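Side-chain contacts in class D beta-lactamase (Fusobacterium nucleatum subsp. polymorphum, PDB 4IED), which probably hydrolyses beta-lactam antibiotics to substituted beta-amino acids, acting as a class D serine beta-lactamase: residues R52-S57 with T201-V206; K135-G138 with K143-L146. All coordinates share one frame; numbering follows the deposited sequence.

Contact 1: R52-S57 with T201-V206; sequences RFYPAS and TDNIVV
Tyr-54, three residues ahead of Ser-57 in the Ser-x-x-Lys motif, reaches across to Asn-203 and its neighbours. These lie in the hairpin connection between strand 192-200 and strand 208-216 of the antiparallel sheet. Tyr-54 carries nearly the whole contact. Its OH donates a hydrogen bond to the backbone O of Asn-203, at 3.0 Å. The C=O...OH angle is 149°, and the donor is tilted somewhat from the carbonyl plane. The acceptor oxygen lies at the edge of the Tyr-54 ring, in its plane. The same edge runs past the preceding peptide, where CE2 is 3.4 Å from the O of Asp-202. The first torsion of Tyr-54 (chi1 -50°) sets CG beside its own backbone N and directs the ring to the loop of the hairpin.

The side chain of Asn-203 crosses that of Tyr-54 at about a right angle. Its amide plane is turned only 13° from the ring plane. ND2 comes within 3.1 Å of Tyr-54 OH, but the angle is poor and the two are not hydrogen-bonded. ND2 instead donates a hydrogen bond to Glu-147 O, which links this loop to the one after helix 108-130. Ile-204 adds an apolar touch, with its CB 4.3 Å from Tyr-54 CE2. It approaches the ring obliquely. At the root of the side chain, the backbone O of Tyr-54 accepts a hydrogen bond from Trp-210 NE1 of strand 208-216. The OG of Ser-57 is hydrogen-bonded to the carboxylated lysine at position 60 and to Ser-106. The contact thus rests on one phenol-to-peptide hydrogen bond at the surface. Since the acceptor is a main-chain oxygen, the bond ties Tyr-54 to the path of the connecting loop, without using the Asn-203 amide.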
loop_
_atom_site.group_PDB
_atom_site.type_symbol
_atom_site.label_atom_id
_atom_site.label_comp_id
_atom_site.label_asym_id
_atom_site.label_seq_id
_atom_site.Cartn_x
_atom_site.Cartn_y
_atom_site.Cartn_z
ATOM N N ARG A 52 9.396 5.789 9.808
ATOM C CA ARG A 52 9.331 5.702 8.378
ATOM C C ARG A 52 10.221 4.558 7.847
ATOM O O ARG A 52 11.382 4.404 8.277
ATOM C CB ARG A 52 9.776 7.005 7.711
ATOM C CG ARG A 52 8.830 8.149 7.975
ATOM C CD ARG A 52 9.349 9.359 7.261
ATOM N NE ARG A 52 8.393 10.471 7.252
ATOM C CZ ARG A 52 8.731 11.711 7.020
ATOM N NH1 ARG A 52 9.981 12.115 6.925
ATOM N NH2 ARG A 52 7.782 12.627 6.927
ATOM N N PHE A 53 9.637 3.783 6.925
ATOM C CA PHE A 53 10.305 2.636 6.255
ATOM C C PHE A 53 10.105 2.734 4.777
ATOM O O PHE A 53 9.079 3.346 4.219
ATOM C CB PHE A 53 9.778 1.227 6.723
ATOM C CG PHE A 53 9.919 0.985 8.209
ATOM C CD1 PHE A 53 11.155 0.578 8.706
ATOM C CD2 PHE A 53 8.844 1.075 9.108
ATOM C CE1 PHE A 53 11.306 0.330 10.070
ATOM C CE2 PHE A 53 8.941 0.838 10.432
ATOM C CZ PHE A 53 10.193 0.471 10.936
ATOM N N TYR A 54 10.970 2.091 3.985
ATOM C CA TYR A 54 10.738 2.009 2.524
ATOM C C TYR A 54 9.324 1.437 2.312
ATOM O O TYR A 54 9.020 0.422 2.940
ATOM C CB TYR A 54 11.750 1.102 1.823
ATOM C CG TYR A 54 13.215 1.324 2.122
ATOM C CD1 TYR A 54 13.754 2.565 2.436
ATOM C CD2 TYR A 54 14.030 0.253 2.086
ATOM C CE1 TYR A 54 15.100 2.721 2.696
ATOM C CE2 TYR A 54 15.367 0.368 2.267
ATOM C CZ TYR A 54 15.892 1.567 2.647
ATOM O OH TYR A 54 17.293 1.704 2.886
ATOM N N PRO A 55 8.515 2.028 1.423
ATOM C CA PRO A 55 7.160 1.471 1.273
ATOM C C PRO A 55 7.092 0.264 0.438
ATOM O O PRO A 55 6.080 -0.508 0.471
ATOM C CB PRO A 55 6.431 2.605 0.528
ATOM C CG PRO A 55 7.551 3.328 -0.207
ATOM C CD PRO A 55 8.728 3.289 0.720
ATOM N N ALA A 56 8.142 -0.060 -0.301
ATOM C CA ALA A 56 8.060 -1.211 -1.235
ATOM C C ALA A 56 6.874 -1.184 -2.047
ATOM O O ALA A 56 6.420 -0.113 -2.480
ATOM C CB ALA A 56 8.226 -2.545 -0.531
ATOM N N SER A 57 6.318 -2.335 -2.394
ATOM C CA SER A 57 5.225 -2.251 -3.355
ATOM C C SER A 57 3.892 -1.620 -2.898
ATOM O O SER A 57 3.000 -1.460 -3.696
ATOM C CB SER A 57 4.884 -3.629 -3.946
ATOM O OG SER A 57 5.949 -4.327 -4.554
ATOM N N THR A 201 13.019 -5.553 0.790
ATOM C CA THR A 201 14.105 -6.534 1.002
ATOM C C THR A 201 15.467 -5.997 0.600
ATOM O O THR A 201 16.482 -6.628 0.877
ATOM C CB THR A 201 13.877 -7.836 0.255
ATOM O OG1 THR A 201 13.667 -7.537 -1.150
ATOM C CG2 THR A 201 12.615 -8.523 0.711
ATOM N N ASP A 202 15.530 -4.925 -0.145
ATOM C CA ASP A 202 16.772 -4.392 -0.668
ATOM C C ASP A 202 17.329 -3.272 0.168
ATOM O O ASP A 202 16.599 -2.438 0.705
ATOM C CB ASP A 202 16.530 -3.836 -2.067
ATOM C CG ASP A 202 16.201 -4.915 -3.121
ATOM O OD1 ASP A 202 16.702 -6.013 -3.041
ATOM O OD2 ASP A 202 15.592 -4.563 -4.136
ATOM N N ASN A 203 18.629 -3.252 0.351
ATOM C CA ASN A 203 19.268 -2.204 1.102
ATOM C C ASN A 203 18.808 -2.098 2.549
ATOM O O ASN A 203 18.601 -0.999 3.045
ATOM C CB ASN A 203 19.233 -0.902 0.323
ATOM C CG ASN A 203 20.174 0.149 0.849
ATOM O OD1 ASN A 203 21.289 -0.159 1.293
ATOM N ND2 ASN A 203 19.705 1.410 0.901
ATOM N N ILE A 204 18.609 -3.277 3.180
ATOM C CA ILE A 204 18.116 -3.318 4.520
ATOM C C ILE A 204 18.554 -4.654 5.181
ATOM O O ILE A 204 18.524 -5.703 4.527
ATOM C CB ILE A 204 16.575 -3.165 4.444
ATOM C CG1 ILE A 204 15.973 -2.825 5.750
ATOM C CG2 ILE A 204 15.874 -4.357 3.784
ATOM C CD1 ILE A 204 14.501 -2.458 5.567
ATOM N N VAL A 205 18.922 -4.622 6.458
ATOM C CA VAL A 205 19.347 -5.842 7.098
ATOM C C VAL A 205 18.145 -6.711 7.468
ATOM O O VAL A 205 18.150 -7.923 7.270
ATOM C CB VAL A 205 20.197 -5.524 8.333
ATOM C CG1 VAL A 205 20.581 -6.807 9.127
ATOM C CG2 VAL A 205 21.540 -4.972 7.878
ATOM N N VAL A 206 17.118 -6.088 8.032
ATOM C CA VAL A 206 15.910 -6.777 8.456
ATOM C C VAL A 206 14.751 -6.334 7.526
ATOM O O VAL A 206 14.234 -5.187 7.601
ATOM C CB VAL A 206 15.524 -6.470 9.895
ATOM C CG1 VAL A 206 14.205 -7.110 10.229
ATOM C CG2 VAL A 206 16.618 -7.004 10.829
#

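Contact 2: K135-G138 with K143-L146; sequences KEIG and KFWL
Ile-137 and Phe-144 run alongside each other in the same direction and form the tight part of this contact. Ile-137 CG1 sits over the face of the Phe-144 ring, 4.1 Å from the ring centroid and 9° off the normal. This is a CH-pi contact. The CG2 branch touches nearer the root of the ring, with CG2 3.8 Å from Phe-144 CD2. At the backbone, Ile-137 O lies 3.3 Å from Phe-144 CB. Phe-144 holds CG between its backbone N and carbonyl carbon (chi1 64°), which stands the ring between Ile-137 and Trp-145. Trp-145 CE3 covers the opposite face, 3.5 Å above the ring plane. The aromatic ring is therefore clamped from both faces. Met-123 of helix 108-130 and Phe-59 also touch it.

The other end is loose. Glu-136 meets Phe-144 through its backbone alone, its O being 4.1 Å from CD1. Its carboxylate leads away to the exposed side. Glu-136 and Asn-134 bind magnesium in a crystal structure of this protein, although no ion is bound to them in this chain. Trp-145 NE1 bonds to the carboxylated lysine at position 60, so the hydrophobic packing lies one shell behind that group. A tryptophan from this loop holding the carboxylated lysine is typical of the class D beta-lactamase active site.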
loop_
_atom_site.group_PDB
_atom_site.type_symbol
_atom_site.label_atom_id
_atom_site.label_comp_id
_atom_site.label_asym_id
_atom_site.label_seq_id
_atom_site.Cartn_x
_atom_site.Cartn_y
_atom_site.Cartn_z
ATOM N N LYS A 135 9.235 12.025 0.939
ATOM C CA LYS A 135 9.218 12.642 -0.415
ATOM C C LYS A 135 10.612 12.548 -1.116
ATOM O O LYS A 135 10.904 13.298 -2.045
ATOM C CB LYS A 135 8.720 14.079 -0.427
ATOM C CG LYS A 135 7.341 14.300 0.176
ATOM C CD LYS A 135 7.068 15.705 0.634
ATOM C CE LYS A 135 7.650 16.065 2.001
ATOM N NZ LYS A 135 7.090 15.330 3.138
ATOM N N GLU A 136 11.435 11.589 -0.782
ATOM C CA GLU A 136 12.775 11.524 -1.363
ATOM C C GLU A 136 12.781 10.519 -2.535
ATOM O O GLU A 136 12.412 9.339 -2.344
ATOM C CB GLU A 136 13.745 11.060 -0.310
ATOM C CG GLU A 136 13.830 12.061 0.838
ATOM C CD GLU A 136 14.426 13.378 0.392
ATOM O OE1 GLU A 136 15.510 13.391 -0.212
ATOM O OE2 GLU A 136 13.864 14.409 0.766
ATOM N N ILE A 137 13.278 10.980 -3.650
ATOM C CA ILE A 137 13.452 10.186 -4.837
ATOM C C ILE A 137 14.927 9.809 -5.046
ATOM O O ILE A 137 15.229 8.867 -5.804
ATOM C CB ILE A 137 12.805 10.801 -6.100
ATOM C CG1 ILE A 137 11.285 10.851 -5.864
ATOM C CG2 ILE A 137 13.273 10.079 -7.371
ATOM C CD1 ILE A 137 10.726 11.742 -6.953
ATOM N N GLY A 138 15.892 10.580 -4.543
ATOM C CA GLY A 138 17.315 10.228 -4.863
ATOM C C GLY A 138 17.561 10.352 -6.359
ATOM O O GLY A 138 17.031 11.189 -7.052
ATOM N N LYS A 143 13.741 2.841 -8.700
ATOM C CA LYS A 143 14.092 2.062 -7.500
ATOM C C LYS A 143 13.786 2.761 -6.211
ATOM O O LYS A 143 13.971 2.188 -5.134
ATOM C CB LYS A 143 15.548 1.623 -7.467
ATOM C CG LYS A 143 16.032 0.886 -8.667
ATOM C CD LYS A 143 17.558 0.704 -8.563
ATOM C CE LYS A 143 18.163 0.221 -9.832
ATOM N NZ LYS A 143 19.528 -0.226 -9.622
ATOM N N PHE A 144 13.402 4.066 -6.239
ATOM C CA PHE A 144 13.383 4.856 -5.010
ATOM C C PHE A 144 12.446 4.385 -3.950
ATOM O O PHE A 144 12.644 4.735 -2.839
ATOM C CB PHE A 144 13.131 6.361 -5.315
ATOM C CG PHE A 144 11.772 6.643 -5.939
ATOM C CD1 PHE A 144 10.689 6.888 -5.133
ATOM C CD2 PHE A 144 11.587 6.720 -7.323
ATOM C CE1 PHE A 144 9.415 7.076 -5.656
ATOM C CE2 PHE A 144 10.325 6.878 -7.855
ATOM C CZ PHE A 144 9.257 7.133 -7.018
ATOM N N TRP A 145 11.341 3.711 -4.355
ATOM C CA TRP A 145 10.387 3.193 -3.393
ATOM C C TRP A 145 10.722 1.788 -2.871
ATOM O O TRP A 145 10.050 1.288 -1.983
ATOM C CB TRP A 145 8.986 3.141 -3.982
ATOM C CG TRP A 145 8.886 2.119 -5.155
ATOM C CD1 TRP A 145 8.379 0.895 -5.109
ATOM C CD2 TRP A 145 9.135 2.401 -6.560
ATOM N NE1 TRP A 145 8.395 0.318 -6.326
ATOM C CE2 TRP A 145 8.840 1.215 -7.267
ATOM C CE3 TRP A 145 9.560 3.528 -7.269
ATOM C CZ2 TRP A 145 8.942 1.109 -8.661
ATOM C CZ3 TRP A 145 9.658 3.451 -8.619
ATOM C CH2 TRP A 145 9.340 2.223 -9.336
ATOM N N LEU A 146 11.769 1.137 -3.409
ATOM C CA LEU A 146 12.117 -0.235 -3.052
ATOM C C LEU A 146 13.399 -0.442 -2.317
ATOM O O LEU A 146 13.602 -1.476 -1.626
ATOM C CB LEU A 146 11.944 -1.178 -4.270
ATOM C CG LEU A 146 12.657 -0.839 -5.463
ATOM C CD1 LEU A 146 13.992 -1.498 -5.504
ATOM C CD2 LEU A 146 11.816 -1.312 -6.718
#

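Overall arrangement
Contact 1 lies at the surface and contact 2 is buried, and their centres are about 11 Å apart. Contact 1 joins the segment that ends on the serine of the Ser-x-x-Lys motif to a connecting loop of the sheet. Contact 2 folds one loop, between helix 108-130 and helix 154-165, back on itself. The first depends on a polar bond to a main-chain oxygen, the second on aliphatic and aromatic packing. The two meet directly. Trp-145 of contact 2 packs against Pro-55 and Ala-56 of contact 1, and Leu-146 against Asp-202. Each contact has a residue within its segments next to the carboxylated lysine, so both border the active site.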